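Local coordinates for protein methyltransferase FkbM (PDB 2PY6) that probably transfers methyl groups through a class I, Rossmann-like methyltransferase fold, at residues E44-R49 against V147-L152; H66-N69 against E73-C76; L215-R218 against R223-D226. All blocks are in the same frame, centred on the assembly; numbering follows the deposited sequence. Where two conformers were deposited one is given.

Contact 1. Residues E44-R49 against V147-L152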
ATOM      1  N   GLU A  44     -37.189  -5.004  21.417  1.00 31.57           N
ATOM      2  CA  GLU A  44     -38.577  -5.076  20.956  1.00 34.30           C
ATOM      3  C   GLU A  44     -38.709  -5.844  19.639  1.00 29.93           C
ATOM      4  O   GLU A  44     -39.698  -6.524  19.438  1.00 28.25           O
ATOM      5  CB  GLU A  44     -39.281  -3.715  20.936  1.00 33.57           C
ATOM      6  CG  GLU A  44     -39.084  -2.809  19.743  1.00 44.65           C
ATOM      7  CD  GLU A  44     -40.037  -1.605  19.790  1.00 45.56           C
ATOM      8  OE1 GLU A  44     -40.211  -1.025  20.897  1.00 61.34           O
ATOM      9  OE2 GLU A  44     -40.620  -1.258  18.731  1.00 61.17           O
ATOM     10  N   VAL A  45     -37.720  -5.759  18.756  1.00 28.58           N
ATOM     11  CA  VAL A  45     -37.752  -6.575  17.535  1.00 27.07           C
ATOM     12  C   VAL A  45     -37.608  -8.066  17.902  1.00 26.93           C
ATOM     13  O   VAL A  45     -38.444  -8.907  17.485  1.00 23.93           O
ATOM     14  CB  VAL A  45     -36.673  -6.175  16.508  1.00 25.82           C
ATOM     15  CG1 VAL A  45     -36.672  -7.147  15.335  1.00 25.64           C
ATOM     16  CG2 VAL A  45     -36.914  -4.773  15.985  1.00 21.83           C
ATOM     17  N   ILE A  46     -36.573  -8.386  18.690  1.00 26.31           N
ATOM     18  CA  ILE A  46     -36.313  -9.771  19.110  1.00 29.35           C
ATOM     19  C   ILE A  46     -37.547 -10.360  19.826  1.00 31.22           C
ATOM     20  O   ILE A  46     -37.915 -11.501  19.549  1.00 31.29           O
ATOM     21  CB  ILE A  46     -35.000  -9.919  19.947  1.00 30.22           C
ATOM     22  CG1 ILE A  46     -33.778  -9.629  19.075  1.00 31.93           C
ATOM     23  CG2 ILE A  46     -34.847 -11.335  20.506  1.00 28.71           C
ATOM     24  CD1 ILE A  46     -32.458  -9.531  19.851  1.00 31.20           C
ATOM     25  N   ALA A  47     -38.197  -9.570  20.699  1.00 31.12           N
ATOM     26  CA  ALA A  47     -39.412  -9.990  21.385  1.00 30.40           C
ATOM     27  C   ALA A  47     -40.547 -10.270  20.408  1.00 32.91           C
ATOM     28  O   ALA A  47     -41.333 -11.180  20.609  1.00 31.87           O
ATOM     29  CB  ALA A  47     -39.867  -8.916  22.360  1.00 33.11           C
ATOM     30  N   ARG A  48     -40.637  -9.456  19.366  1.00 31.11           N
ATOM     31  CA  ARG A  48     -41.691  -9.565  18.380  1.00 31.13           C
ATOM     32  C   ARG A  48     -41.450 -10.719  17.418  1.00 30.71           C
ATOM     33  O   ARG A  48     -42.391 -11.464  17.112  1.00 30.72           O
ATOM     34  CB  ARG A  48     -41.726  -8.275  17.551  1.00 31.74           C
ATOM     35  CG  ARG A  48     -43.022  -7.934  16.908  1.00 33.75           C
ATOM     36  CD  ARG A  48     -42.835  -7.063  15.657  1.00 34.14           C
ATOM     37  NE  ARG A  48     -41.747  -6.077  15.715  1.00 32.17           N
ATOM     38  CZ  ARG A  48     -41.811  -4.857  16.256  1.00 38.60           C
ATOM     39  NH1 ARG A  48     -42.893  -4.420  16.884  1.00 39.75           N
ATOM     40  NH2 ARG A  48     -40.734  -4.072  16.209  1.00 48.64           N
ATOM     41  N   ARG A  49     -40.200 -10.859  16.934  1.00 29.51           N
ATOM     42  CA  ARG A  49     -39.860 -11.841  15.877  1.00 30.55           C
ATOM     43  C   ARG A  49     -38.999 -13.039  16.239  1.00 30.69           C
ATOM     44  O   ARG A  49     -38.952 -14.011  15.476  1.00 27.25           O
ATOM     45  CB  ARG A  49     -39.263 -11.118  14.652  1.00 30.61           C
ATOM     46  CG  ARG A  49     -40.239 -10.167  13.956  1.00 35.43           C
ATOM     47  CD  ARG A  49     -41.485 -10.928  13.379  1.00 48.40           C
ATOM     48  NE  ARG A  49     -42.597 -10.028  13.036  1.00 47.57           N
ATOM     49  CZ  ARG A  49     -43.893 -10.283  13.235  1.00 46.62           C
ATOM     50  NH1 ARG A  49     -44.314 -11.416  13.806  1.00 41.42           N
ATOM     51  NH2 ARG A  49     -44.791  -9.364  12.879  1.00 49.18           N
ATOM     52  N   VAL A 147     -24.179 -11.303  21.008  1.00 28.86           N
ATOM     53  CA  VAL A 147     -24.029 -12.562  21.766  1.00 29.05           C
ATOM     54  C   VAL A 147     -25.080 -12.667  22.882  1.00 28.74           C
ATOM     55  O   VAL A 147     -25.712 -13.693  23.034  1.00 27.10           O
ATOM     56  CB  VAL A 147     -22.612 -12.744  22.309  1.00 31.12           C
ATOM     57  CG1 VAL A 147     -22.525 -13.934  23.270  1.00 28.44           C
ATOM     58  CG2 VAL A 147     -21.630 -12.931  21.157  1.00 32.65           C
ATOM     59  N   ARG A 148     -25.301 -11.574  23.611  1.00 30.28           N
ATOM     60  CA  ARG A 148     -26.252 -11.555  24.692  1.00 29.80           C
ATOM     61  C   ARG A 148     -27.697 -11.522  24.230  1.00 29.72           C
ATOM     62  O   ARG A 148     -28.534 -12.216  24.791  1.00 31.31           O
ATOM     63  CB  ARG A 148     -25.970 -10.360  25.614  1.00 31.42           C
ATOM     64  CG  ARG A 148     -26.941 -10.252  26.830  1.00 30.67           C
ATOM     65  CD  ARG A 148     -26.490  -9.121  27.754  1.00 25.40           C
ATOM     66  NE  ARG A 148     -25.258  -9.464  28.448  1.00 28.37           N
ATOM     67  CZ  ARG A 148     -24.592  -8.625  29.232  1.00 30.99           C
ATOM     68  NH1 ARG A 148     -25.065  -7.414  29.455  1.00 26.42           N
ATOM     69  NH2 ARG A 148     -23.479  -9.019  29.843  1.00 28.86           N
ATOM     70  N   ALA A 149     -27.992 -10.724  23.203  1.00 28.86           N
ATOM     71  CA  ALA A 149     -29.371 -10.530  22.739  1.00 27.65           C
ATOM     72  C   ALA A 149     -29.981 -11.744  22.073  1.00 30.43           C
ATOM     73  O   ALA A 149     -31.179 -11.930  22.123  1.00 29.49           O
ATOM     74  CB  ALA A 149     -29.466  -9.318  21.805  1.00 30.40           C
ATOM     75  N   PHE A 150     -29.139 -12.547  21.430  1.00 33.43           N
ATOM     76  CA  PHE A 150     -29.559 -13.754  20.734  1.00 33.63           C
ATOM     77  C   PHE A 150     -29.279 -15.035  21.496  1.00 31.32           C
ATOM     78  O   PHE A 150     -29.495 -16.091  20.953  1.00 31.42           O
ATOM     79  CB  PHE A 150     -28.902 -13.785  19.339  1.00 36.38           C
ATOM     80  CG  PHE A 150     -29.460 -12.742  18.401  1.00 37.39           C
ATOM     81  CD1 PHE A 150     -30.775 -12.823  17.987  1.00 32.93           C
ATOM     82  CD2 PHE A 150     -28.688 -11.669  17.976  1.00 38.67           C
ATOM     83  CE1 PHE A 150     -31.315 -11.875  17.146  1.00 36.81           C
ATOM     84  CE2 PHE A 150     -29.227 -10.702  17.154  1.00 39.57           C
ATOM     85  CZ  PHE A 150     -30.538 -10.807  16.738  1.00 44.10           C
ATOM     86  N   GLY A 151     -28.830 -14.929  22.747  1.00 31.18           N
ATOM     87  CA  GLY A 151     -28.556 -16.067  23.616  1.00 31.36           C
ATOM     88  C   GLY A 151     -27.516 -17.023  23.060  1.00 33.04           C
ATOM     89  O   GLY A 151     -27.740 -18.238  23.025  1.00 33.61           O
ATOM     90  N   LEU A 152     -26.387 -16.488  22.600  1.00 34.35           N
ATOM     91  CA  LEU A 152     -25.335 -17.312  21.987  1.00 34.21           C
ATOM     92  C   LEU A 152     -24.208 -17.687  22.951  1.00 34.57           C
ATOM     93  O   LEU A 152     -23.176 -18.193  22.531  1.00 37.53           O
ATOM     94  CB  LEU A 152     -24.770 -16.588  20.766  1.00 36.35           C
ATOM     95  CG  LEU A 152     -25.743 -16.337  19.608  1.00 40.19           C
ATOM     96  CD1 LEU A 152     -25.100 -15.439  18.562  1.00 39.19           C
ATOM     97  CD2 LEU A 152     -26.206 -17.649  19.006  1.00 42.58           C
TER
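Ile46 meets Ala149 and Phe150 through the end of its side chain. The contact is small, and no hydrogen bond crosses it. Three apolar or nearly apolar touches make it.

The first is a CH-pi interaction. Ile46 CD1 sits over one face of the Phe150 ring, 4.0 Å from the ring centroid and 23° off the ring normal. It is shifted toward the rim, nearest to CE1 at 3.8 Å. Ile46 CG1 follows it and lies 3.9 Å from Phe150 CE1. CG1 is anti to the carbonyl carbon (chi1 -67°), and chi2 is extended, which carries CD1 away from helix 40-49 to the ring.

The second touch is aliphatic. Ile46 CD1 packs 3.6 Å from Ala149 CB. The third is with the backbone: the same CD1 lies 3.5 Å from Ala149 O, with no bond between them. One methyl thus serves the ring, the alanine methyl and the carbonyl.

Phe150 is the first residue to leave helical geometry after helix 143-149. Its CB points to the side, and the ring then swings in to Ile46.

Charged groups lie to the side of this apolar patch. Arg48 NE and Arg49 NE both form salt bridges with Asp113, just before strand 114-118. Arg148 is held by Asp162 and by the carbonyls of Phe36 and Leu198.

The contact joins the helix before the first strand of the N-terminal sheet to the end of the helix after its last strand. Its chemistry is dispersion and CH-pi packing, so the attraction here probably depends on close fit and not on polar bonding.

Contact 2. Residues H66-N69 against E73-C76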
ATOM      1  N   HIS A  66     -17.334 -14.728  13.750  1.00 44.01           N
ATOM      2  CA  HIS A  66     -17.719 -15.419  14.977  1.00 47.91           C
ATOM      3  C   HIS A  66     -19.223 -15.711  15.033  1.00 48.89           C
ATOM      4  O   HIS A  66     -19.619 -16.709  15.639  1.00 50.36           O
ATOM      5  CB  HIS A  66     -17.284 -14.656  16.227  1.00 49.12           C
ATOM      6  CG  HIS A  66     -15.799 -14.553  16.398  1.00 52.58           C
ATOM      7  ND1 HIS A  66     -14.998 -15.653  16.628  1.00 54.19           N
ATOM      8  CD2 HIS A  66     -14.980 -13.474  16.442  1.00 52.51           C
ATOM      9  CE1 HIS A  66     -13.745 -15.259  16.775  1.00 58.13           C
ATOM     10  NE2 HIS A  66     -13.706 -13.940  16.668  1.00 60.81           N
ATOM     11  N   LEU A  67     -20.056 -14.853  14.433  1.00 49.26           N
ATOM     12  CA  LEU A  67     -21.507 -15.103  14.371  1.00 49.16           C
ATOM     13  C   LEU A  67     -21.854 -16.164  13.314  1.00 49.22           C
ATOM     14  O   LEU A  67     -22.757 -16.992  13.522  1.00 47.95           O
ATOM     15  CB  LEU A  67     -22.300 -13.816  14.071  1.00 51.60           C
ATOM     16  CG  LEU A  67     -23.802 -14.029  13.732  1.00 50.38           C
ATOM     17  CD1 LEU A  67     -24.565 -14.676  14.913  1.00 55.38           C
ATOM     18  CD2 LEU A  67     -24.506 -12.769  13.273  1.00 49.83           C
HETATM   19  N   MSE A  68     -21.168 -16.107  12.168  1.00 50.40           N
HETATM   20  CA  MSE A  68     -21.388 -17.061  11.059  1.00 51.42           C
HETATM   21  C   MSE A  68     -20.868 -18.501  11.344  1.00 52.96           C
HETATM   22  O   MSE A  68     -21.501 -19.481  10.925  1.00 52.22           O
HETATM   23  CB  MSE A  68     -20.820 -16.499   9.738  1.00 48.73           C
HETATM   24  CG  MSE A  68     -21.419 -15.122   9.359  1.00 48.18           C
HETATM   25 SE   MSE A  68     -23.402 -15.006   9.407  0.75 34.25          SE
HETATM   26  CE  MSE A  68     -23.827 -16.273   8.014  1.00 27.73           C
ATOM     27  N   ASN A  69     -19.749 -18.620  12.073  1.00 54.36           N
ATOM     28  CA  ASN A  69     -19.199 -19.933  12.461  1.00 55.56           C
ATOM     29  C   ASN A  69     -19.864 -20.541  13.702  1.00 57.02           C
ATOM     30  O   ASN A  69     -19.516 -21.655  14.102  1.00 57.32           O
ATOM     31  CB  ASN A  69     -17.679 -19.834  12.701  1.00 56.45           C
ATOM     32  CG  ASN A  69     -16.897 -19.523  11.435  1.00 56.31           C
ATOM     33  OD1 ASN A  69     -17.307 -19.881  10.330  1.00 58.92           O
ATOM     34  ND2 ASN A  69     -15.747 -18.880  11.598  1.00 61.53           N
ATOM     35  N   GLU A  73     -27.896 -24.086  14.790  1.00 65.08           N
ATOM     36  CA  GLU A  73     -28.722 -23.169  13.988  1.00 63.19           C
ATOM     37  C   GLU A  73     -28.685 -21.736  14.525  1.00 61.47           C
ATOM     38  O   GLU A  73     -28.735 -21.529  15.754  1.00 60.45           O
ATOM     39  CB  GLU A  73     -30.173 -23.661  13.924  1.00 63.04           C
ATOM     40  N   ARG A  74     -28.560 -20.755  13.623  0.70 60.65           N
ATOM     41  CA  ARG A  74     -28.540 -19.348  14.032  0.70 59.57           C
ATOM     42  C   ARG A  74     -29.877 -18.951  14.647  0.70 57.81           C
ATOM     43  O   ARG A  74     -30.906 -19.579  14.369  0.70 58.23           O
ATOM     44  CB  ARG A  74     -28.242 -18.405  12.864  0.70 60.18           C
ATOM     45  CG  ARG A  74     -26.871 -18.559  12.303  0.70 60.56           C
ATOM     46  CD  ARG A  74     -26.585 -17.548  11.222  0.70 59.03           C
ATOM     47  NE  ARG A  74     -25.473 -18.037  10.417  0.70 58.28           N
ATOM     48  CZ  ARG A  74     -25.584 -18.903   9.414  0.70 56.66           C
ATOM     49  NH1 ARG A  74     -26.769 -19.382   9.045  0.70 64.24           N
ATOM     50  NH2 ARG A  74     -24.501 -19.292   8.759  0.70 60.62           N
ATOM     51  N   PRO A  75     -29.871 -17.901  15.480  1.00 55.02           N
ATOM     52  CA  PRO A  75     -31.101 -17.447  16.124  1.00 52.49           C
ATOM     53  C   PRO A  75     -31.708 -16.220  15.399  1.00 50.16           C
ATOM     54  O   PRO A  75     -32.430 -15.427  16.012  1.00 52.05           O
ATOM     55  CB  PRO A  75     -30.607 -17.098  17.530  1.00 54.10           C
ATOM     56  CG  PRO A  75     -29.191 -16.550  17.250  1.00 54.41           C
ATOM     57  CD  PRO A  75     -28.728 -17.071  15.914  1.00 55.08           C
ATOM     58  N   CYS A  76     -31.393 -16.063  14.114  1.00 46.15           N
ATOM     59  CA  CYS A  76     -31.919 -14.993  13.287  1.00 44.98           C
ATOM     60  C   CYS A  76     -31.542 -15.308  11.849  1.00 40.65           C
ATOM     61  O   CYS A  76     -30.662 -16.120  11.592  1.00 39.39           O
ATOM     62  CB  CYS A  76     -31.354 -13.624  13.693  1.00 43.65           C
ATOM     63  SG  CYS A  76     -29.576 -13.563  13.698  1.00 49.59           S
TER
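The guanidinium of Arg74 has Met68 CE over one face. Leu67 O approaches the same group obliquely, 4.3 Å from Arg74 NE, too far for a hydrogen bond. Met68 is deposited as selenomethionine.

Met68 does most of the touching. Its CE is 3.2 Å from Arg74 NH2 and 3.4 Å from Arg74 NE. The selenium is 3.8 Å from NE. Arg74 was deposited in two conformers, so the shortest of these approaches should be read with caution.

The side chain of Met68 sets out away from residues 73-76. Its chain then bends at chi2 (-50°) and again at chi3 (-64°), and this fold brings the terminal methyl back to the arginine. Arg74 does the reverse. Its chain starts toward the helix and stays extended from CG to NE. The two side chains run at a slant to each other.

Leu67 adds cover more by bulk than by close touch. It reaches on to Leu55 and Ile57 of strand 54-58, while Cys76 also packs on Leu55. Met68 rests on Tyr94 as well.

The contact closes the short connection from helix 64-68 to strand 77-82. The end of the helix and the approach to the strand are thereby packed together in the N-terminal Rossmann-like domain.

No hydrogen bond crosses between the segments. Arg74 NE is buried here and has no partner in the model. The guanidinium lies against a methyl and the selenium that replaces the natural sulfur. The attraction is probably mainly dispersion, and the burial of NE may carry some cost in solvation.

Contact 3. Residues L215-R218 against R223-D226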
ATOM      1  N   LEU A 215       2.739  -2.631  26.980  1.00 26.93           N
ATOM      2  CA  LEU A 215       2.470  -3.872  27.687  1.00 29.17           C
ATOM      3  C   LEU A 215       3.762  -4.430  28.277  1.00 26.14           C
ATOM      4  O   LEU A 215       4.737  -4.493  27.577  1.00 27.44           O
ATOM      5  CB  LEU A 215       1.848  -4.885  26.705  1.00 31.42           C
ATOM      6  CG  LEU A 215       1.377  -6.270  27.160  1.00 28.98           C
ATOM      7  CD1 LEU A 215       0.248  -6.254  28.179  1.00 28.39           C
ATOM      8  CD2 LEU A 215       0.931  -6.985  25.910  1.00 28.99           C
ATOM      9  N   TYR A 216       3.720  -4.773  29.563  1.00 25.78           N
ATOM     10  CA  TYR A 216       4.772  -5.409  30.378  1.00 26.19           C
ATOM     11  C   TYR A 216       5.911  -4.531  30.821  1.00 27.90           C
ATOM     12  O   TYR A 216       6.297  -4.604  31.974  1.00 28.67           O
ATOM     13  CB  TYR A 216       5.407  -6.655  29.707  1.00 27.57           C
ATOM     14  CG  TYR A 216       4.434  -7.634  29.105  1.00 25.46           C
ATOM     15  CD1 TYR A 216       3.396  -8.191  29.860  1.00 28.07           C
ATOM     16  CD2 TYR A 216       4.590  -8.065  27.799  1.00 26.56           C
ATOM     17  CE1 TYR A 216       2.518  -9.123  29.297  1.00 26.78           C
ATOM     18  CE2 TYR A 216       3.694  -8.973  27.226  1.00 30.92           C
ATOM     19  CZ  TYR A 216       2.673  -9.498  27.966  1.00 29.64           C
ATOM     20  OH  TYR A 216       1.795 -10.394  27.361  1.00 30.43           O
ATOM     21  N   PHE A 217       6.467  -3.748  29.879  1.00 27.72           N
ATOM     22  CA  PHE A 217       7.698  -2.998  30.078  1.00 25.48           C
ATOM     23  C   PHE A 217       7.531  -1.522  30.387  1.00 29.86           C
ATOM     24  O   PHE A 217       8.451  -0.933  30.953  1.00 27.55           O
ATOM     25  CB  PHE A 217       8.596  -3.201  28.854  1.00 22.70           C
ATOM     26  CG  PHE A 217       8.952  -4.654  28.617  1.00 21.12           C
ATOM     27  CD1 PHE A 217       9.836  -5.314  29.473  1.00 27.09           C
ATOM     28  CD2 PHE A 217       8.360  -5.371  27.594  1.00 25.83           C
ATOM     29  CE1 PHE A 217      10.138  -6.672  29.308  1.00 25.30           C
ATOM     30  CE2 PHE A 217       8.652  -6.725  27.409  1.00 23.79           C
ATOM     31  CZ  PHE A 217       9.554  -7.374  28.272  1.00 29.99           C
ATOM     32  N   ARG A 218       6.362  -0.949  30.024  1.00 29.63           N
ATOM     33  CA  ARG A 218       6.043   0.465  30.241  1.00 28.98           C
ATOM     34  C   ARG A 218       4.741   0.649  30.957  1.00 30.01           C
ATOM     35  O   ARG A 218       4.072   1.623  30.682  1.00 32.15           O
ATOM     36  CB  ARG A 218       6.096   1.253  28.891  1.00 31.04           C
ATOM     37  CG  ARG A 218       7.421   0.925  28.266  1.00 27.22           C
ATOM     38  CD  ARG A 218       8.002   1.633  27.116  1.00 32.93           C
ATOM     39  NE  ARG A 218       7.472   1.182  25.883  1.00 38.19           N
ATOM     40  CZ  ARG A 218       8.020   1.355  24.687  1.00 33.53           C
ATOM     41  NH1 ARG A 218       9.172   1.972  24.476  1.00 31.52           N
ATOM     42  NH2 ARG A 218       7.377   0.861  23.659  1.00 29.23           N
ATOM     43  N   ARG A 223      10.079  -1.510  37.794  1.00 33.65           N
ATOM     44  CA  ARG A 223      11.425  -1.019  37.578  1.00 37.97           C
ATOM     45  C   ARG A 223      12.272  -2.194  37.045  1.00 35.08           C
ATOM     46  O   ARG A 223      12.327  -3.254  37.667  1.00 32.50           O
ATOM     47  CB  ARG A 223      12.026  -0.577  38.913  1.00 37.88           C
ATOM     48  CG  ARG A 223      13.251   0.289  38.793  1.00 48.31           C
ATOM     49  CD  ARG A 223      14.042   0.345  40.111  1.00 50.33           C
ATOM     50  NE  ARG A 223      15.078  -0.701  40.155  1.00 65.93           N
ATOM     51  CZ  ARG A 223      16.266  -0.622  39.532  1.00 70.66           C
ATOM     52  NH1 ARG A 223      16.589   0.433  38.788  1.00 77.54           N
ATOM     53  NH2 ARG A 223      17.155  -1.604  39.642  1.00 73.09           N
ATOM     54  N   PHE A 224      12.956  -1.986  35.934  1.00 32.25           N
ATOM     55  CA  PHE A 224      13.828  -2.981  35.391  1.00 32.04           C
ATOM     56  C   PHE A 224      15.268  -2.489  35.600  1.00 34.17           C
ATOM     57  O   PHE A 224      15.571  -1.317  35.384  1.00 36.10           O
ATOM     58  CB  PHE A 224      13.531  -3.219  33.915  1.00 31.10           C
ATOM     59  CG  PHE A 224      12.140  -3.709  33.659  1.00 27.99           C
ATOM     60  CD1 PHE A 224      11.835  -5.059  33.740  1.00 33.63           C
ATOM     61  CD2 PHE A 224      11.126  -2.821  33.378  1.00 34.86           C
ATOM     62  CE1 PHE A 224      10.549  -5.512  33.548  1.00 31.39           C
ATOM     63  CE2 PHE A 224       9.832  -3.265  33.178  1.00 36.09           C
ATOM     64  CZ  PHE A 224       9.542  -4.620  33.262  1.00 32.07           C
ATOM     65  N   SER A 225      16.151  -3.396  36.020  1.00 31.98           N
ATOM     66  CA  SER A 225      17.533  -3.078  36.217  1.00 29.79           C
ATOM     67  C   SER A 225      18.276  -3.437  34.934  1.00 30.91           C
ATOM     68  O   SER A 225      17.678  -3.804  33.918  1.00 32.78           O
ATOM     69  CB  SER A 225      18.075  -3.906  37.366  1.00 30.08           C
ATOM     70  OG  SER A 225      18.157  -5.242  36.943  1.00 26.61           O
ATOM     71  N   ASP A 226      19.590  -3.341  34.989  1.00 31.27           N
ATOM     72  CA  ASP A 226      20.442  -3.751  33.869  1.00 33.56           C
ATOM     73  C   ASP A 226      20.909  -5.236  33.932  1.00 31.41           C
ATOM     74  O   ASP A 226      21.718  -5.670  33.111  1.00 29.92           O
ATOM     75  CB  ASP A 226      21.643  -2.791  33.785  1.00 36.04           C
ATOM     76  CG  ASP A 226      22.587  -2.892  34.988  1.00 43.57           C
ATOM     77  OD1 ASP A 226      22.238  -3.543  36.016  1.00 53.31           O
ATOM     78  OD2 ASP A 226      23.688  -2.289  34.902  1.00 49.35           O
TER
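Phe217 packs on Phe224 and is followed by Arg218, whose NH2 is gripped by two oxygens. One is the carbonyl of Ser213. The other is OD2 of Asp123 of the second subunit, in a salt bridge. Arg218 NH1 pairs with Glu203 of the same neighbouring subunit. Arg218 thus ties residues 215-218 to the subunit interface, and its CB points away from residues 223-226. Tyr216 N is held by the hydroxyl of Tyr407.

The contact itself rests on the Phe224 ring. Tyr216 O lies at the ring edge, in its plane, 3.5 Å from CZ. Phe217 O is 3.5 Å from Phe224 CE2, and Phe217 CA is 3.8 Å from the same carbon. The ring therefore reaches right up to the backbone of residues 216 and 217. Phe224 CG is anti to its carbonyl carbon (chi1 -61°), and the ring continues the direction of a CB that already faces Phe217.

The two phenyl rings also meet. Phe217 CD1 lies over one face of the Phe224 ring, 3.9 Å from CZ. The centroids are 5.6 Å apart and the planes are inclined at 45°, an oblique pairing.

Other residues complete the cluster. Phe224 makes an edge-to-face pair with Phe338. Phe217 packs on Ser240, Leu244 and Val247 of helix 239-248.

Both segments lie in the loop between helix 203-208 and strand 229-233. The two rings form a small aromatic cluster between helix 239-248 and strands 338-341 and 364-368. These strands belong to a seven-stranded sheet of order 3-2-1-4-5-7-6, the hallmark of the class I methyltransferase fold.

Contacts 1 and 2 are neighbours in the N-terminal α/β domain, with centres 13 Å apart. In sequence, contact 2 falls between the two segments of contact 1. They touch through apolar side chains: Pro75 CG lies 3.5 Å from Phe150 CB, Leu152 CD1 lies 3.8 Å from Leu67 CD1, and Cys76 CB lies 3.9 Å from Phe150 CE1. Contact 3 is on the opposite side of the chain's centre. Its centre is about 46 Å from that of contact 1 and 43 Å from that of contact 2. It packs on helix 239-248, which follows the loop after strand 229-233. In class I methyltransferases that loop usually lines the methyl-donor site, so contact 3 probably lies near it.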